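Local coordinates for GDNF family receptor alpha-3 (Homo sapiens, PDB 2GH0), which serves as the cell-surface receptor for the neuronal growth factor artemin, whose binding leads to activation of the RET receptor, at residues C131-Y142 and C190-K198. Numbering follows the deposited sequence.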
loop_
_atom_site.group_PDB
_atom_site.type_symbol
_atom_site.label_atom_id
_atom_site.label_comp_id
_atom_site.label_asym_id
_atom_site.label_seq_id
_atom_site.Cartn_x
_atom_site.Cartn_y
_atom_site.Cartn_z
ATOM N N CYS C 131 -2.667 -14.617 60.417
ATOM C CA CYS C 131 -2.360 -15.627 59.402
ATOM C C CYS C 131 -1.163 -16.478 59.863
ATOM O O CYS C 131 -0.268 -15.986 60.572
ATOM C CB CYS C 131 -2.024 -14.946 58.046
ATOM S SG CYS C 131 -3.510 -14.086 57.327
ATOM N N ALA C 132 -1.076 -17.708 59.356
ATOM C CA ALA C 132 0.001 -18.571 59.794
ATOM C C ALA C 132 1.405 -18.027 59.410
ATOM O O ALA C 132 2.380 -18.296 60.108
ATOM C CB ALA C 132 -0.207 -20.022 59.258
ATOM N N THR C 133 1.520 -17.259 58.320
ATOM C CA THR C 133 2.793 -16.587 57.961
ATOM C C THR C 133 2.660 -15.057 58.055
ATOM O O THR C 133 2.995 -14.476 59.095
ATOM C CB THR C 133 3.340 -17.038 56.571
ATOM O OG1 THR C 133 2.313 -16.885 55.585
ATOM C CG2 THR C 133 3.669 -18.510 56.640
ATOM N N GLU C 134 2.131 -14.435 57.003
ATOM C CA GLU C 134 1.921 -12.957 56.938
ATOM C C GLU C 134 0.792 -12.752 55.946
ATOM O O GLU C 134 0.616 -13.576 55.012
ATOM C CB GLU C 134 3.206 -12.233 56.373
ATOM C CG GLU C 134 4.125 -11.601 57.413
ATOM C CD GLU C 134 5.492 -11.174 56.809
ATOM O OE1 GLU C 134 5.635 -11.341 55.580
ATOM O OE2 GLU C 134 6.441 -10.737 57.576
ATOM N N GLN C 135 0.047 -11.645 56.062
ATOM C CA GLN C 135 -1.071 -11.420 55.107
ATOM C C GLN C 135 -0.607 -11.416 53.638
ATOM O O GLN C 135 -1.343 -11.879 52.812
ATOM C CB GLN C 135 -1.797 -10.092 55.388
ATOM C CG GLN C 135 -2.426 -10.020 56.790
ATOM C CD GLN C 135 -3.130 -8.699 57.004
ATOM O OE1 GLN C 135 -2.845 -7.688 56.320
ATOM N NE2 GLN C 135 -4.042 -8.683 57.943
ATOM N N SER C 136 0.561 -10.851 53.305
ATOM C CA SER C 136 0.928 -10.702 51.870
ATOM C C SER C 136 1.142 -12.105 51.256
ATOM O O SER C 136 0.884 -12.314 50.060
ATOM C CB SER C 136 2.241 -9.885 51.659
ATOM O OG SER C 136 3.292 -10.427 52.440
ATOM N N ARG C 137 1.695 -13.013 52.044
ATOM C CA ARG C 137 1.870 -14.413 51.584
ATOM C C ARG C 137 0.523 -15.152 51.381
ATOM O O ARG C 137 0.358 -15.972 50.432
ATOM C CB ARG C 137 2.745 -15.172 52.573
ATOM C CG ARG C 137 4.175 -14.619 52.685
ATOM C CD ARG C 137 5.027 -15.685 53.371
ATOM N NE ARG C 137 6.429 -15.336 53.592
ATOM C CZ ARG C 137 7.380 -15.364 52.652
ATOM N NH1 ARG C 137 7.095 -15.688 51.381
ATOM N NH2 ARG C 137 8.628 -15.045 52.973
ATOM N N CYS C 138 -0.445 -14.875 52.272
ATOM C CA CYS C 138 -1.806 -15.369 52.117
ATOM C C CYS C 138 -2.484 -14.839 50.857
ATOM O O CYS C 138 -3.078 -15.622 50.126
ATOM C CB CYS C 138 -2.680 -15.086 53.364
ATOM S SG CYS C 138 -4.443 -15.431 53.092
ATOM N N LEU C 139 -2.345 -13.545 50.563
ATOM C CA LEU C 139 -2.999 -13.003 49.366
ATOM C C LEU C 139 -2.437 -13.615 48.102
ATOM O O LEU C 139 -3.181 -13.950 47.172
ATOM C CB LEU C 139 -2.843 -11.472 49.307
ATOM C CG LEU C 139 -3.760 -10.767 50.348
ATOM C CD1 LEU C 139 -3.657 -9.225 50.094
ATOM C CD2 LEU C 139 -5.295 -11.200 50.521
ATOM N N ARG C 140 -1.120 -13.806 48.095
ATOM C CA ARG C 140 -0.446 -14.354 46.897
ATOM C C ARG C 140 -0.881 -15.796 46.681
ATOM O O ARG C 140 -1.073 -16.232 45.541
ATOM C CB ARG C 140 1.071 -14.199 47.058
ATOM C CG ARG C 140 1.918 -15.016 46.079
ATOM C CD ARG C 140 3.354 -15.100 46.525
ATOM N NE ARG C 140 4.047 -13.819 46.543
ATOM C CZ ARG C 140 4.452 -13.183 47.645
ATOM N NH1 ARG C 140 4.271 -13.705 48.855
ATOM N NH2 ARG C 140 5.091 -12.020 47.532
ATOM N N ALA C 141 -1.062 -16.544 47.763
ATOM C CA ALA C 141 -1.517 -17.955 47.679
ATOM C C ALA C 141 -2.998 -18.080 47.288
ATOM O O ALA C 141 -3.397 -18.963 46.518
ATOM C CB ALA C 141 -1.291 -18.648 49.012
ATOM N N TYR C 142 -3.816 -17.183 47.816
ATOM C CA TYR C 142 -5.226 -17.056 47.390
ATOM C C TYR C 142 -5.333 -16.751 45.896
ATOM O O TYR C 142 -6.005 -17.492 45.160
ATOM C CB TYR C 142 -5.922 -15.961 48.203
ATOM C CG TYR C 142 -7.374 -15.731 47.767
ATOM C CD1 TYR C 142 -8.396 -16.598 48.150
ATOM C CD2 TYR C 142 -7.707 -14.644 46.963
ATOM C CE1 TYR C 142 -9.732 -16.370 47.747
ATOM C CE2 TYR C 142 -9.054 -14.414 46.547
ATOM C CZ TYR C 142 -10.045 -15.318 46.936
ATOM O OH TYR C 142 -11.320 -15.052 46.422
ATOM N N CYS C 190 -8.457 -14.971 58.652
ATOM C CA CYS C 190 -7.109 -14.571 58.172
ATOM C C CYS C 190 -7.282 -13.977 56.763
ATOM O O CYS C 190 -6.782 -12.874 56.438
ATOM C CB CYS C 190 -6.140 -15.804 58.170
ATOM S SG CYS C 190 -4.807 -15.640 56.851
ATOM N N LEU C 191 -8.005 -14.720 55.915
ATOM C CA LEU C 191 -8.215 -14.309 54.547
ATOM C C LEU C 191 -9.053 -13.034 54.486
ATOM O O LEU C 191 -8.767 -12.095 53.744
ATOM C CB LEU C 191 -8.867 -15.456 53.748
ATOM C CG LEU C 191 -9.256 -15.051 52.297
ATOM C CD1 LEU C 191 -7.960 -14.808 51.568
ATOM C CD2 LEU C 191 -9.920 -16.234 51.615
ATOM N N THR C 192 -10.110 -12.990 55.303
ATOM C CA THR C 192 -10.938 -11.801 55.356
ATOM C C THR C 192 -10.196 -10.555 55.775
ATOM O O THR C 192 -10.378 -9.497 55.174
ATOM C CB THR C 192 -12.102 -12.046 56.322
ATOM O OG1 THR C 192 -12.850 -13.136 55.773
ATOM C CG2 THR C 192 -12.988 -10.819 56.390
ATOM N N GLU C 193 -9.354 -10.665 56.796
ATOM C CA GLU C 193 -8.616 -9.537 57.268
ATOM C C GLU C 193 -7.535 -9.099 56.269
ATOM O O GLU C 193 -7.317 -7.905 56.094
ATOM C CB GLU C 193 -8.012 -9.812 58.637
ATOM C CG GLU C 193 -9.085 -9.727 59.758
ATOM C CD GLU C 193 -10.090 -8.504 59.545
ATOM O OE1 GLU C 193 -9.648 -7.309 59.507
ATOM O OE2 GLU C 193 -11.298 -8.752 59.305
ATOM N N ALA C 194 -6.867 -10.044 55.641
ATOM C CA ALA C 194 -5.851 -9.758 54.637
ATOM C C ALA C 194 -6.464 -9.004 53.460
ATOM O O ALA C 194 -5.921 -7.992 52.963
ATOM C CB ALA C 194 -5.219 -11.101 54.145
ATOM N N ILE C 195 -7.595 -9.495 52.977
ATOM C CA ILE C 195 -8.325 -8.815 51.896
ATOM C C ILE C 195 -8.787 -7.412 52.306
ATOM O O ILE C 195 -8.617 -6.438 51.566
ATOM C CB ILE C 195 -9.556 -9.706 51.313
ATOM C CG1 ILE C 195 -8.973 -10.916 50.525
ATOM C CG2 ILE C 195 -10.425 -8.842 50.416
ATOM C CD1 ILE C 195 -10.103 -11.916 50.024
ATOM N N ALA C 196 -9.419 -7.320 53.451
ATOM C CA ALA C 196 -9.921 -6.022 53.965
ATOM C C ALA C 196 -8.826 -4.965 54.077
ATOM O O ALA C 196 -9.004 -3.785 53.682
ATOM C CB ALA C 196 -10.541 -6.240 55.315
ATOM N N ALA C 197 -7.677 -5.368 54.626
ATOM C CA ALA C 197 -6.555 -4.388 54.792
ATOM C C ALA C 197 -6.060 -3.881 53.418
ATOM O O ALA C 197 -5.735 -2.706 53.247
ATOM C CB ALA C 197 -5.384 -5.035 55.588
ATOM N N LYS C 198 -5.968 -4.808 52.464
ATOM C CA LYS C 198 -5.489 -4.475 51.124
ATOM C C LYS C 198 -6.486 -3.565 50.479
ATOM O O LYS C 198 -6.114 -2.599 49.822
ATOM C CB LYS C 198 -5.371 -5.767 50.279
ATOM C CG LYS C 198 -4.657 -5.569 48.883
ATOM C CD LYS C 198 -3.314 -4.793 49.033
ATOM C CE LYS C 198 -2.223 -5.589 49.709
ATOM N NZ LYS C 198 -0.904 -4.743 49.672
HETATM O O HOH W 1 -3.348 -7.434 53.371
#
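Cys131 and Cys190 are joined by a disulfide, SG to SG 2.1 Å with a torsion of 101° about the bond, which ties the loop ahead of helix 135-142 to helix 190-198. Beyond it the two helices cross almost perpendicularly, at -98°, their axes 9.3 Å apart. The side chain of Gln135 lies along helix 190-198. Its CB rests 3.8 Å from Ala194 CB and CG packs on the same methyl; CD then passes over Ala194 CA, OE1 reaches Ala197 CB and NE2 stays 3.8 Å from Glu193 O, too far for a hydrogen bond. With CG anti to the carbonyl carbon (chi1 -61°) and the chain extended beyond, the amide is carried across to a water. The water O donates to Gln135 OE1 at 3.0 Å. It also donates to Ala194 O, at 2.7 Å. An alanine in place of Gln135 would probably deprive this water of one acceptor. Small Ala194 suits the crossing, its methyl meeting Leu139 CD2 at 3.6 Å. Leu139, branched at CG, sets CD2 against Ile195 too and CD1 against aliphatic Lys198 carbons. Cys138, disulfide-bonded to Cys122, packs its sulfur beside Leu191 CD1. Further along helix 135-142, Tyr142 CD1 meets Leu191 CD2 at 3.8 Å, the side chains crossing at about a right angle. In this fragment's second GDNF/GAS1 domain, a covalent link thus fixes one end of a mainly apolar helix crossing, while a water bridges its polar side.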